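Local coordinates for protein catechol 1,2-dioxygenase (Pseudomonas putida, PDB 2AZQ) that probably catalyses the iron(III)-dependent intradiol cleavage of catechol by O2 to cis,cis-muconate, the opening step of catechol breakdown in the beta-ketoadipate pathway, at residues G107-A112 and G161-F166; G126-V131 and H156-G161; V132-G137 and R188-V193; V222-S227 and F286-Q291. All blocks are in the same frame, centred on the assembly; numbering follows the deposited sequence.

Contact 1: residues G107-A112 and G161-F166. With FE (Fe (III) ion), chain B.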
loop_
_atom_site.group_PDB
_atom_site.type_symbol
_atom_site.label_atom_id
_atom_site.label_comp_id
_atom_site.label_asym_id
_atom_site.label_seq_id
_atom_site.Cartn_x
_atom_site.Cartn_y
_atom_site.Cartn_z
ATOM N N GLY A 107 6.172 17.133 1.153
ATOM C CA GLY A 107 4.755 16.945 1.429
ATOM C C GLY A 107 4.097 16.290 0.214
ATOM O O GLY A 107 4.672 16.268 -0.881
ATOM N N PRO A 108 2.875 15.771 0.357
ATOM C CA PRO A 108 2.183 15.109 -0.753
ATOM C C PRO A 108 1.236 15.951 -1.602
ATOM O O PRO A 108 0.640 15.414 -2.545
ATOM C CB PRO A 108 1.408 14.038 -0.028
ATOM C CG PRO A 108 0.837 14.885 1.127
ATOM C CD PRO A 108 2.052 15.712 1.581
ATOM N N LEU A 109 1.104 17.248 -1.296
ATOM C CA LEU A 109 0.153 18.126 -1.985
ATOM C C LEU A 109 0.597 19.171 -3.020
ATOM O O LEU A 109 -0.050 20.211 -3.149
ATOM C CB LEU A 109 -0.677 18.827 -0.920
ATOM C CG LEU A 109 -1.085 17.881 0.223
ATOM C CD1 LEU A 109 -1.485 18.702 1.439
ATOM C CD2 LEU A 109 -2.178 16.948 -0.212
ATOM N N TYR A 110 1.663 18.912 -3.763
ATOM C CA TYR A 110 2.114 19.849 -4.789
ATOM C C TYR A 110 1.300 19.629 -6.062
ATOM O O TYR A 110 0.789 18.534 -6.271
ATOM C CB TYR A 110 3.578 19.591 -5.121
ATOM C CG TYR A 110 4.121 20.464 -6.229
ATOM C CD1 TYR A 110 4.393 21.821 -6.012
ATOM C CD2 TYR A 110 4.380 19.926 -7.487
ATOM C CE1 TYR A 110 4.931 22.621 -7.034
ATOM C CE2 TYR A 110 4.906 20.694 -8.510
ATOM C CZ TYR A 110 5.195 22.040 -8.289
ATOM O OH TYR A 110 5.837 22.763 -9.286
ATOM N N VAL A 111 1.180 20.663 -6.900
ATOM C CA VAL A 111 0.461 20.598 -8.185
ATOM C C VAL A 111 1.227 21.423 -9.235
ATOM O O VAL A 111 1.416 22.640 -9.086
ATOM C CB VAL A 111 -0.965 21.174 -8.120
ATOM C CG1 VAL A 111 -1.634 20.945 -9.469
ATOM C CG2 VAL A 111 -1.764 20.557 -6.970
ATOM N N ALA A 112 1.648 20.767 -10.309
ATOM C CA ALA A 112 2.439 21.417 -11.349
ATOM C C ALA A 112 1.753 22.494 -12.169
ATOM O O ALA A 112 0.536 22.589 -12.206
ATOM C CB ALA A 112 3.004 20.362 -12.272
ATOM N N GLY A 161 -7.725 25.650 6.187
ATOM C CA GLY A 161 -6.617 24.729 6.282
ATOM C C GLY A 161 -6.593 23.631 5.230
ATOM O O GLY A 161 -6.257 22.497 5.555
ATOM N N THR A 162 -6.952 23.944 3.988
ATOM C CA THR A 162 -6.890 22.924 2.945
ATOM C C THR A 162 -6.166 23.505 1.753
ATOM O O THR A 162 -5.964 24.715 1.683
ATOM C CB THR A 162 -8.285 22.417 2.457
ATOM O OG1 THR A 162 -8.923 23.424 1.671
ATOM C CG2 THR A 162 -9.165 22.051 3.629
ATOM N N TYR A 163 -5.741 22.638 0.833
ATOM C CA TYR A 163 -5.039 23.112 -0.359
ATOM C C TYR A 163 -5.945 23.042 -1.562
ATOM O O TYR A 163 -6.818 22.180 -1.640
ATOM C CB TYR A 163 -3.784 22.291 -0.642
ATOM C CG TYR A 163 -2.685 22.391 0.399
ATOM C CD1 TYR A 163 -2.801 21.735 1.616
ATOM C CD2 TYR A 163 -1.494 23.069 0.124
ATOM C CE1 TYR A 163 -1.751 21.731 2.534
ATOM C CE2 TYR A 163 -0.437 23.074 1.030
ATOM C CZ TYR A 163 -0.571 22.391 2.237
ATOM O OH TYR A 163 0.479 22.309 3.124
ATOM N N SER A 164 -5.771 23.962 -2.498
ATOM C CA SER A 164 -6.608 23.915 -3.687
ATOM C C SER A 164 -6.251 22.641 -4.454
ATOM O O SER A 164 -5.284 21.930 -4.120
ATOM C CB SER A 164 -6.359 25.114 -4.581
ATOM O OG SER A 164 -5.064 25.059 -5.141
ATOM N N TYR A 165 -7.036 22.358 -5.482
ATOM C CA TYR A 165 -6.824 21.184 -6.291
ATOM C C TYR A 165 -7.324 19.905 -5.614
ATOM O O TYR A 165 -8.046 19.114 -6.235
ATOM C CB TYR A 165 -5.354 21.016 -6.633
ATOM C CG TYR A 165 -5.207 19.950 -7.628
ATOM C CD1 TYR A 165 -5.489 20.204 -8.958
ATOM C CD2 TYR A 165 -5.003 18.633 -7.227
ATOM C CE1 TYR A 165 -5.598 19.181 -9.872
ATOM C CE2 TYR A 165 -5.108 17.590 -8.130
ATOM C CZ TYR A 165 -5.416 17.878 -9.451
ATOM O OH TYR A 165 -5.591 16.860 -10.349
ATOM N N PHE A 166 -6.946 19.665 -4.360
ATOM C CA PHE A 166 -7.435 18.455 -3.715
ATOM C C PHE A 166 -8.749 18.822 -3.115
ATOM O O PHE A 166 -9.625 17.973 -2.952
ATOM C CB PHE A 166 -6.476 17.956 -2.655
ATOM C CG PHE A 166 -5.131 17.694 -3.188
ATOM C CD1 PHE A 166 -4.187 18.710 -3.245
ATOM C CD2 PHE A 166 -4.835 16.461 -3.765
ATOM C CE1 PHE A 166 -2.962 18.506 -3.878
ATOM C CE2 PHE A 166 -3.628 16.244 -4.396
ATOM C CZ PHE A 166 -2.689 17.270 -4.454
HETATM FE FE FE B . 1.650 21.308 3.628
#
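Leu-109 sits between two aromatic rings of the 161-166 loop, Tyr-163 and Phe-166, and gives each a different part of its side chain. It crosses Tyr-163 at about a right angle: CB stands 4.3 Å above the ring plane, over its centre, while CD1 lies against the CD1-CE1 side of the same ring. The other methyl, CD2, turns to Phe-166 in a CH-pi contact, 4.0 Å from the ring centroid and 11° off the normal. The opposite face of Phe-166 is covered by its neighbour Tyr-165, whose CD2 lies 3.7 Å above the plane, so the phenyl ring is sandwiched. Farther along, Val-111 crosses Tyr-165 obliquely. Its CG1 approaches the face of the phenol at 4.3 Å from the centroid, displaced toward the rim, and CG2 touches Tyr-165 CG at 3.6 Å. Tyr-165 is the middle residue of a tight turn closed by a weak bond from Phe-166 N to Ser-164 O, and with its CG anti to the backbone N (chi1 -171°) the ring lies against Val-111. An alanine in place of Leu-109 would probably leave one face of Phe-166 without its methyl cover and open a gap beside Tyr-163, giving the phenyl ring more freedom to move. No hydrogen bond joins 107-112 to 161-166, although Leu-109 O is hydrogen-bonded to Arg-176 of strand 176-180. Tyr-163 OH binds the iron with Tyr-197, His-221 and His-223: across this contact its ring is packed by apolar groups of Leu-109, while its hydroxyl oxygen is held by the ferric ion.

Contact 2: residues G126-V131 and H156-G161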
loop_
_atom_site.group_PDB
_atom_site.type_symbol
_atom_site.label_atom_id
_atom_site.label_comp_id
_atom_site.label_asym_id
_atom_site.label_seq_id
_atom_site.Cartn_x
_atom_site.Cartn_y
_atom_site.Cartn_z
ATOM N N GLY A 126 -9.684 36.031 -3.155
ATOM C CA GLY A 126 -10.548 36.976 -2.463
ATOM C C GLY A 126 -11.854 36.398 -1.984
ATOM O O GLY A 126 -12.890 37.047 -2.011
ATOM N N THR A 127 -11.781 35.168 -1.514
ATOM C CA THR A 127 -12.923 34.418 -1.026
ATOM C C THR A 127 -13.079 34.350 0.479
ATOM O O THR A 127 -14.204 34.338 0.974
ATOM C CB THR A 127 -12.825 32.982 -1.503
ATOM O OG1 THR A 127 -13.024 32.942 -2.909
ATOM C CG2 THR A 127 -13.841 32.124 -0.828
ATOM N N ASP A 128 -11.951 34.279 1.189
ATOM C CA ASP A 128 -11.888 34.122 2.655
ATOM C C ASP A 128 -11.983 35.404 3.570
ATOM O O ASP A 128 -11.992 36.537 3.058
ATOM C CB ASP A 128 -10.569 33.366 2.977
ATOM C CG ASP A 128 -10.541 31.897 2.478
ATOM O OD1 ASP A 128 -11.254 31.067 3.065
ATOM O OD2 ASP A 128 -9.791 31.551 1.527
ATOM N N PRO A 129 -12.153 35.213 4.931
ATOM C CA PRO A 129 -12.240 36.205 6.026
ATOM C C PRO A 129 -10.890 35.958 6.765
ATOM O O PRO A 129 -10.827 35.695 7.981
ATOM C CB PRO A 129 -13.416 35.690 6.851
ATOM C CG PRO A 129 -13.013 34.244 6.981
ATOM C CD PRO A 129 -12.482 33.885 5.516
ATOM N N GLY A 130 -9.818 35.986 5.985
ATOM C CA GLY A 130 -8.528 35.747 6.556
ATOM C C GLY A 130 -7.820 37.039 6.840
ATOM O O GLY A 130 -8.381 38.128 6.734
ATOM N N VAL A 131 -6.567 36.876 7.228
ATOM C CA VAL A 131 -5.655 37.946 7.536
ATOM C C VAL A 131 -4.785 38.011 6.288
ATOM O O VAL A 131 -4.203 37.007 5.904
ATOM C CB VAL A 131 -4.802 37.556 8.774
ATOM C CG1 VAL A 131 -3.643 38.538 8.991
ATOM C CG2 VAL A 131 -5.696 37.491 9.979
ATOM N N HIS A 156 0.279 26.881 -0.348
ATOM C CA HIS A 156 -0.080 26.788 1.067
ATOM C C HIS A 156 -1.577 26.674 1.249
ATOM O O HIS A 156 -2.347 26.969 0.317
ATOM C CB HIS A 156 0.486 27.973 1.877
ATOM C CG HIS A 156 -0.197 29.296 1.644
ATOM N ND1 HIS A 156 -1.438 29.604 2.166
ATOM C CD2 HIS A 156 0.220 30.415 0.999
ATOM C CE1 HIS A 156 -1.753 30.849 1.856
ATOM N NE2 HIS A 156 -0.766 31.364 1.148
ATOM N N ALA A 157 -1.984 26.216 2.434
ATOM C CA ALA A 157 -3.391 26.037 2.744
ATOM C C ALA A 157 -4.097 27.369 2.946
ATOM O O ALA A 157 -3.468 28.403 3.124
ATOM C CB ALA A 157 -3.547 25.189 3.975
ATOM N N ASN A 158 -5.421 27.323 2.897
ATOM C CA ASN A 158 -6.237 28.497 3.094
ATOM C C ASN A 158 -6.668 28.564 4.583
ATOM O O ASN A 158 -6.160 27.792 5.412
ATOM C CB ASN A 158 -7.430 28.447 2.137
ATOM C CG ASN A 158 -8.418 27.341 2.459
ATOM O OD1 ASN A 158 -8.183 26.490 3.311
ATOM N ND2 ASN A 158 -9.538 27.354 1.762
ATOM N N THR A 159 -7.583 29.468 4.941
ATOM C CA THR A 159 -7.975 29.571 6.344
ATOM C C THR A 159 -8.722 28.336 6.870
ATOM O O THR A 159 -8.715 28.104 8.068
ATOM C CB THR A 159 -8.800 30.842 6.626
ATOM O OG1 THR A 159 -10.067 30.740 5.979
ATOM C CG2 THR A 159 -8.092 32.062 6.111
ATOM N N GLN A 160 -9.356 27.543 6.009
ATOM C CA GLN A 160 -10.028 26.319 6.480
ATOM C C GLN A 160 -8.919 25.269 6.622
ATOM O O GLN A 160 -9.141 24.129 7.082
ATOM C CB GLN A 160 -11.023 25.767 5.466
ATOM C CG GLN A 160 -12.265 26.564 5.196
ATOM C CD GLN A 160 -12.792 26.251 3.789
ATOM O OE1 GLN A 160 -13.021 25.067 3.440
ATOM N NE2 GLN A 160 -12.964 27.305 2.961
ATOM N N GLY A 161 -7.725 25.650 6.187
ATOM C CA GLY A 161 -6.617 24.729 6.282
ATOM C C GLY A 161 -6.593 23.631 5.230
ATOM O O GLY A 161 -6.257 22.497 5.555
#
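Gly-130 and Thr-159 bring the two loops together, their CA atoms 6.2 Å apart, where residues Asn-158 to Gly-161 form a type I beta turn closed by the bond from Gly-161 N to Asn-158 O. Thr-159 reaches across with both branches. Its CG2 rests on Gly-130 CA at 3.7 Å, leaving little room for a side chain on that residue. OG1, placed between the backbone N and the carbonyl carbon (chi1 68°), gives a weak hydrogen bond to Asp-128 OD1 at 3.2 Å. The Asp-128 and Thr-159 side chains run past each other in opposite directions. The other carboxylate oxygen, OD2, lies 3.9 Å from Asn-158 CB, and the carboxylate plane stands 89° from the Asn-158 amide. Gln-160 extends beyond CG and brings NE2 to 4.1 Å from Asp-128 OD1, a long approach that may at most add a weak attraction. Asn-158 turns its own polar end to the backbone that follows it: OD1 receives a weak bond from Gln-160 N, as in an Asx turn, and its main hydrogen bond from Thr-162 N, one residue past the turn. The cross-link itself is thus light and lies at the surface. The 126-131 loop joins strand 120-122 to strand 132-140, while 156-161 leaves strand 151-155 and leads to the iron ligand Tyr-163. Beside both lies the end of strand 186-192, whose Ile-192 is touched by both Asp-128 and Thr-159; just beyond it, Ser-195 pairs by backbone with Asn-158.

Contact 3: residues V132-G137 and R188-V193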
loop_
_atom_site.group_PDB
_atom_site.type_symbol
_atom_site.label_atom_id
_atom_site.label_comp_id
_atom_site.label_asym_id
_atom_site.label_seq_id
_atom_site.Cartn_x
_atom_site.Cartn_y
_atom_site.Cartn_z
ATOM N N VAL A 132 -4.744 39.168 5.627
ATOM C CA VAL A 132 -3.895 39.336 4.451
ATOM C C VAL A 132 -2.488 39.120 4.980
ATOM O O VAL A 132 -2.171 39.521 6.107
ATOM C CB VAL A 132 -3.972 40.778 3.869
ATOM C CG1 VAL A 132 -2.870 41.005 2.835
ATOM C CG2 VAL A 132 -5.322 41.004 3.233
ATOM N N MET A 133 -1.660 38.463 4.185
ATOM C CA MET A 133 -0.285 38.215 4.563
ATOM C C MET A 133 0.584 38.752 3.460
ATOM O O MET A 133 0.326 38.458 2.292
ATOM C CB MET A 133 -0.011 36.729 4.677
ATOM C CG MET A 133 1.479 36.404 4.759
ATOM S SD MET A 133 1.816 34.657 4.497
ATOM C CE MET A 133 0.861 33.962 5.743
ATOM N N PHE A 134 1.585 39.558 3.809
ATOM C CA PHE A 134 2.496 40.075 2.802
ATOM C C PHE A 134 3.763 39.307 2.963
ATOM O O PHE A 134 4.397 39.349 4.022
ATOM C CB PHE A 134 2.746 41.570 2.952
ATOM C CG PHE A 134 1.601 42.396 2.500
ATOM C CD1 PHE A 134 0.613 42.787 3.387
ATOM C CD2 PHE A 134 1.437 42.671 1.145
ATOM C CE1 PHE A 134 -0.522 43.435 2.935
ATOM C CE2 PHE A 134 0.316 43.310 0.678
ATOM C CZ PHE A 134 -0.675 43.697 1.575
ATOM N N LEU A 135 4.122 38.613 1.890
ATOM C CA LEU A 135 5.288 37.749 1.846
ATOM C C LEU A 135 6.366 38.305 0.932
ATOM O O LEU A 135 6.103 38.556 -0.242
ATOM C CB LEU A 135 4.802 36.393 1.344
ATOM C CG LEU A 135 5.603 35.117 1.526
ATOM C CD1 LEU A 135 6.216 35.047 2.929
ATOM C CD2 LEU A 135 4.633 33.962 1.316
ATOM N N GLN A 136 7.569 38.533 1.453
ATOM C CA GLN A 136 8.647 39.046 0.594
ATOM C C GLN A 136 10.043 38.675 1.046
ATOM O O GLN A 136 10.286 38.439 2.226
ATOM C CB GLN A 136 8.586 40.563 0.446
ATOM C CG GLN A 136 9.022 41.341 1.652
ATOM C CD GLN A 136 9.009 42.838 1.385
ATOM O OE1 GLN A 136 8.080 43.349 0.742
ATOM N NE2 GLN A 136 10.019 43.556 1.900
ATOM N N GLY A 137 10.958 38.627 0.089
ATOM C CA GLY A 137 12.332 38.275 0.385
ATOM C C GLY A 137 13.157 38.156 -0.882
ATOM O O GLY A 137 12.666 38.416 -1.972
ATOM N N ARG A 188 7.730 39.178 -4.249
ATOM C CA ARG A 188 6.710 39.855 -3.424
ATOM C C ARG A 188 5.397 39.066 -3.547
ATOM O O ARG A 188 4.963 38.768 -4.654
ATOM C CB ARG A 188 6.491 41.281 -3.954
ATOM C CG ARG A 188 7.139 42.445 -3.189
ATOM C CD ARG A 188 6.294 42.825 -1.961
ATOM N NE ARG A 188 4.861 42.879 -2.278
ATOM C CZ ARG A 188 3.939 42.073 -1.737
ATOM N NH1 ARG A 188 4.297 41.147 -0.844
ATOM N NH2 ARG A 188 2.658 42.168 -2.110
ATOM N N ALA A 189 4.753 38.723 -2.439
ATOM C CA ALA A 189 3.496 37.974 -2.547
ATOM C C ALA A 189 2.385 38.434 -1.601
ATOM O O ALA A 189 2.526 38.362 -0.389
ATOM C CB ALA A 189 3.766 36.492 -2.347
ATOM N N ARG A 190 1.283 38.913 -2.164
ATOM C CA ARG A 190 0.125 39.362 -1.380
ATOM C C ARG A 190 -0.769 38.122 -1.249
ATOM O O ARG A 190 -1.208 37.559 -2.248
ATOM C CB ARG A 190 -0.591 40.512 -2.134
ATOM C CG ARG A 190 -1.751 41.242 -1.399
ATOM C CD ARG A 190 -3.012 40.395 -1.330
ATOM N NE ARG A 190 -4.132 41.007 -0.597
ATOM C CZ ARG A 190 -4.738 42.150 -0.920
ATOM N NH1 ARG A 190 -4.343 42.843 -1.975
ATOM N NH2 ARG A 190 -5.779 42.566 -0.209
ATOM N N SER A 191 -1.025 37.676 -0.029
ATOM C CA SER A 191 -1.837 36.474 0.126
ATOM C C SER A 191 -2.638 36.458 1.446
ATOM O O SER A 191 -3.185 37.496 1.858
ATOM C CB SER A 191 -0.912 35.251 -0.002
ATOM O OG SER A 191 -1.613 34.021 -0.008
ATOM N N ILE A 192 -2.754 35.285 2.076
ATOM C CA ILE A 192 -3.451 35.170 3.357
ATOM C C ILE A 192 -2.777 34.183 4.305
ATOM O O ILE A 192 -2.207 33.173 3.889
ATOM C CB ILE A 192 -4.933 34.745 3.202
ATOM C CG1 ILE A 192 -5.032 33.312 2.675
ATOM C CG2 ILE A 192 -5.662 35.720 2.282
ATOM C CD1 ILE A 192 -6.427 32.782 2.679
ATOM N N VAL A 193 -2.824 34.481 5.592
ATOM C CA VAL A 193 -2.210 33.598 6.571
ATOM C C VAL A 193 -2.875 32.231 6.487
ATOM O O VAL A 193 -4.072 32.124 6.655
ATOM C CB VAL A 193 -2.348 34.190 7.987
ATOM C CG1 VAL A 193 -1.867 33.204 8.989
ATOM C CG2 VAL A 193 -1.552 35.489 8.074
#
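Val-132 faces Ile-192 as a non-hydrogen-bonded pair where strand 132-140 begins and its antiparallel partner 186-192 ends, in the beta-sandwich that forms the catalytic domain of intradiol dioxygenases. The side chains of that pair diverge, yet Val-132 CG1 still reaches Arg-190 NE at 3.7 Å. Met-133 pairs with Ser-191 through two backbone hydrogen bonds. Its side chain leaves anti to the backbone N and bends at chi3 (-58°), which turns CE back toward Val-193. Phe-134, on the opposite face of the sheet, has arginines for company: Arg-190 CG approaches CE2 obliquely at 3.6 Å, while Arg-188 NH2 comes to the ring edge, its guanidinium plane 53° from the phenyl plane. Phe-281 of strand 281-289 also meets this ring edge-to-face. Leu-135 returns to the Met-133 face and again makes two backbone bonds, here with Ala-189; the CB atoms of Leu-135 and Ala-189 touch at 3.8 Å. Gln-136 lies on the Phe-134 face, where its OE1 comes to 3.3 Å from Arg-188 CD, the two side chains crossing at a slant. The guanidinium of Arg-188 then folds over the strand, placing NH1 for a weak bond to Ala-189 O, 3.3 Å away.

Contact 4: residues V222-S227 and F286-Q291. With FE (Fe (III) ion), chain B.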
loop_
_atom_site.group_PDB
_atom_site.type_symbol
_atom_site.label_atom_id
_atom_site.label_comp_id
_atom_site.label_asym_id
_atom_site.label_seq_id
_atom_site.Cartn_x
_atom_site.Cartn_y
_atom_site.Cartn_z
ATOM N N VAL A 222 4.350 27.373 4.703
ATOM C CA VAL A 222 4.255 27.725 3.296
ATOM C C VAL A 222 5.310 26.900 2.599
ATOM O O VAL A 222 6.461 26.916 2.986
ATOM C CB VAL A 222 4.524 29.265 3.043
ATOM C CG1 VAL A 222 4.184 29.620 1.639
ATOM C CG2 VAL A 222 3.725 30.100 3.983
ATOM N N HIS A 223 4.935 26.140 1.587
ATOM C CA HIS A 223 5.921 25.293 0.857
ATOM C C HIS A 223 6.705 26.016 -0.264
ATOM O O HIS A 223 6.165 26.868 -0.978
ATOM C CB HIS A 223 5.171 24.120 0.203
ATOM C CG HIS A 223 4.448 23.220 1.155
ATOM N ND1 HIS A 223 5.055 22.179 1.823
ATOM C CD2 HIS A 223 3.152 23.213 1.547
ATOM C CE1 HIS A 223 4.163 21.572 2.587
ATOM N NE2 HIS A 223 3.001 22.181 2.438
ATOM N N PHE A 224 7.984 25.691 -0.400
ATOM C CA PHE A 224 8.769 26.292 -1.473
ATOM C C PHE A 224 9.609 25.346 -2.280
ATOM O O PHE A 224 10.207 24.400 -1.754
ATOM C CB PHE A 224 9.745 27.372 -0.990
ATOM C CG PHE A 224 9.092 28.561 -0.391
ATOM C CD1 PHE A 224 8.735 28.567 0.948
ATOM C CD2 PHE A 224 8.850 29.693 -1.167
ATOM C CE1 PHE A 224 8.157 29.683 1.515
ATOM C CE2 PHE A 224 8.272 30.810 -0.611
ATOM C CZ PHE A 224 7.926 30.810 0.741
ATOM N N PHE A 225 9.639 25.626 -3.575
ATOM C CA PHE A 225 10.474 24.917 -4.546
ATOM C C PHE A 225 11.249 26.127 -5.075
ATOM O O PHE A 225 10.645 27.069 -5.588
ATOM C CB PHE A 225 9.640 24.314 -5.671
ATOM C CG PHE A 225 9.317 22.876 -5.491
ATOM C CD1 PHE A 225 8.383 22.261 -6.320
ATOM C CD2 PHE A 225 9.937 22.122 -4.522
ATOM C CE1 PHE A 225 8.067 20.903 -6.180
ATOM C CE2 PHE A 225 9.619 20.760 -4.381
ATOM C CZ PHE A 225 8.683 20.158 -5.214
ATOM N N ILE A 226 12.560 26.131 -4.892
ATOM C CA ILE A 226 13.364 27.258 -5.334
ATOM C C ILE A 226 14.497 26.738 -6.203
ATOM O O ILE A 226 15.219 25.799 -5.851
ATOM C CB ILE A 226 13.848 28.084 -4.113
ATOM C CG1 ILE A 226 12.599 28.491 -3.309
ATOM C CG2 ILE A 226 14.601 29.341 -4.564
ATOM C CD1 ILE A 226 12.700 29.684 -2.408
ATOM N N SER A 227 14.630 27.345 -7.369
ATOM C CA SER A 227 15.617 26.885 -8.302
ATOM C C SER A 227 16.012 28.009 -9.225
ATOM O O SER A 227 15.229 28.899 -9.477
ATOM C CB SER A 227 15.044 25.680 -9.064
ATOM O OG SER A 227 13.759 25.965 -9.596
ATOM N N PHE A 286 11.464 36.610 4.299
ATOM C CA PHE A 286 12.335 35.467 4.419
ATOM C C PHE A 286 13.097 35.323 3.097
ATOM O O PHE A 286 12.496 35.416 2.018
ATOM C CB PHE A 286 11.479 34.228 4.704
ATOM C CG PHE A 286 12.248 33.054 5.170
ATOM C CD1 PHE A 286 12.268 32.719 6.515
ATOM C CD2 PHE A 286 12.977 32.276 4.264
ATOM C CE1 PHE A 286 13.013 31.610 6.966
ATOM C CE2 PHE A 286 13.729 31.163 4.704
ATOM C CZ PHE A 286 13.745 30.833 6.057
ATOM N N ASP A 287 14.415 35.121 3.208
ATOM C CA ASP A 287 15.308 34.953 2.059
ATOM C C ASP A 287 15.844 33.536 1.961
ATOM O O ASP A 287 16.098 32.855 2.964
ATOM C CB ASP A 287 16.526 35.866 2.154
ATOM C CG ASP A 287 16.164 37.311 2.324
ATOM O OD1 ASP A 287 15.475 37.866 1.445
ATOM O OD2 ASP A 287 16.588 37.890 3.346
ATOM N N PHE A 288 16.058 33.103 0.732
ATOM C CA PHE A 288 16.586 31.773 0.514
ATOM C C PHE A 288 17.941 31.976 -0.090
ATOM O O PHE A 288 18.121 32.855 -0.931
ATOM C CB PHE A 288 15.675 31.002 -0.424
ATOM C CG PHE A 288 14.252 31.007 0.010
ATOM C CD1 PHE A 288 13.439 32.104 -0.260
ATOM C CD2 PHE A 288 13.728 29.923 0.731
ATOM C CE1 PHE A 288 12.114 32.119 0.178
ATOM C CE2 PHE A 288 12.399 29.931 1.177
ATOM C CZ PHE A 288 11.588 31.026 0.901
ATOM N N ARG A 289 18.895 31.192 0.391
ATOM C CA ARG A 289 20.266 31.257 -0.074
ATOM C C ARG A 289 20.516 29.897 -0.718
ATOM O O ARG A 289 20.373 28.869 -0.054
ATOM C CB ARG A 289 21.184 31.490 1.130
ATOM C CG ARG A 289 22.633 31.665 0.755
ATOM C CD ARG A 289 23.490 32.071 1.902
ATOM N NE ARG A 289 24.773 32.469 1.347
ATOM C CZ ARG A 289 25.803 32.965 2.041
ATOM N NH1 ARG A 289 25.724 33.141 3.363
ATOM N NH2 ARG A 289 26.922 33.311 1.397
ATOM N N LEU A 290 20.859 29.882 -2.006
ATOM C CA LEU A 290 21.085 28.617 -2.716
ATOM C C LEU A 290 22.551 28.226 -2.820
ATOM O O LEU A 290 23.445 28.974 -2.444
ATOM C CB LEU A 290 20.501 28.659 -4.137
ATOM C CG LEU A 290 19.030 29.019 -4.367
ATOM C CD1 LEU A 290 18.762 29.070 -5.847
ATOM C CD2 LEU A 290 18.108 28.009 -3.721
ATOM N N GLN A 291 22.775 27.031 -3.347
ATOM C CA GLN A 291 24.105 26.493 -3.524
ATOM C C GLN A 291 24.467 26.417 -4.984
ATOM O O GLN A 291 23.589 26.288 -5.853
ATOM C CB GLN A 291 24.173 25.090 -2.952
ATOM C CG GLN A 291 24.039 25.008 -1.445
ATOM C CD GLN A 291 24.065 23.568 -0.951
ATOM O OE1 GLN A 291 24.823 22.746 -1.455
ATOM N NE2 GLN A 291 23.245 23.264 0.042
HETATM FE FE FE B . 1.650 21.308 3.628
#
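Phe-224 and Phe-288 make an edge-to-face aromatic pair. The edge of Phe-288 points down at Phe-224, its CZ 3.4 Å above that ring and over its centre; the centroids are 4.6 Å apart and the planes at 52°. Phe-286 CD2 lies over one face of Phe-288, toward the rim. An alanine in place of Phe-224 would probably leave the tip of Phe-288 without the ring it rests on and open a gap in the hydrophobic core. CH-pi and apolar contacts follow. Ile-226 crosses Phe-288 at about a right angle with CD1 over the other face, though the modelled approach is too tight to trust in detail. Its CG2, anti to the backbone N, meets Leu-290 CD2 at 3.8 Å. All of this is packing between strand 217-227 and the end of 281-289 with the residue after it, two strands that do not pair: the first runs with 151-155 and 234-240, the second with 132-140 and 259-265, and their inward side chains interlock inside the beta-sandwich of the intradiol dioxygenase fold. Metal binding uses the other side of strand 217-227. There His-223, whose side chain leaves opposite to that of Phe-224, binds the ferric ion through NE2 at 2.0 Å, with His-221, Tyr-163 and Tyr-197 as the other protein ligands. Its imidazole is stacked on Trp-155 of strand 151-155.

Overall arrangement
Contacts 1 and 4 lie about 18 Å apart between centres but share the ferric ion, for which contact 1 supplies Tyr-163 and contact 4 His-223. Contact 2 adjoins contact 1 through Gly-161, and its Asn-158 side chain is about 11 Å from the iron. Contacts 2 and 3, centres about 12 Å apart, are tied by two probable hydrogen bonds, between Val-131 O and Val-193 N (2.9 Å) and between His-156 NE2 and Ser-191 OG (3.0 Å). Contact 3 passes to contact 4 through neighbouring strands, with Gln-136 O and Phe-286 N 3.0 Å apart. The bound phospholipid is remote, about 12 Å from the Pro-108 side chain.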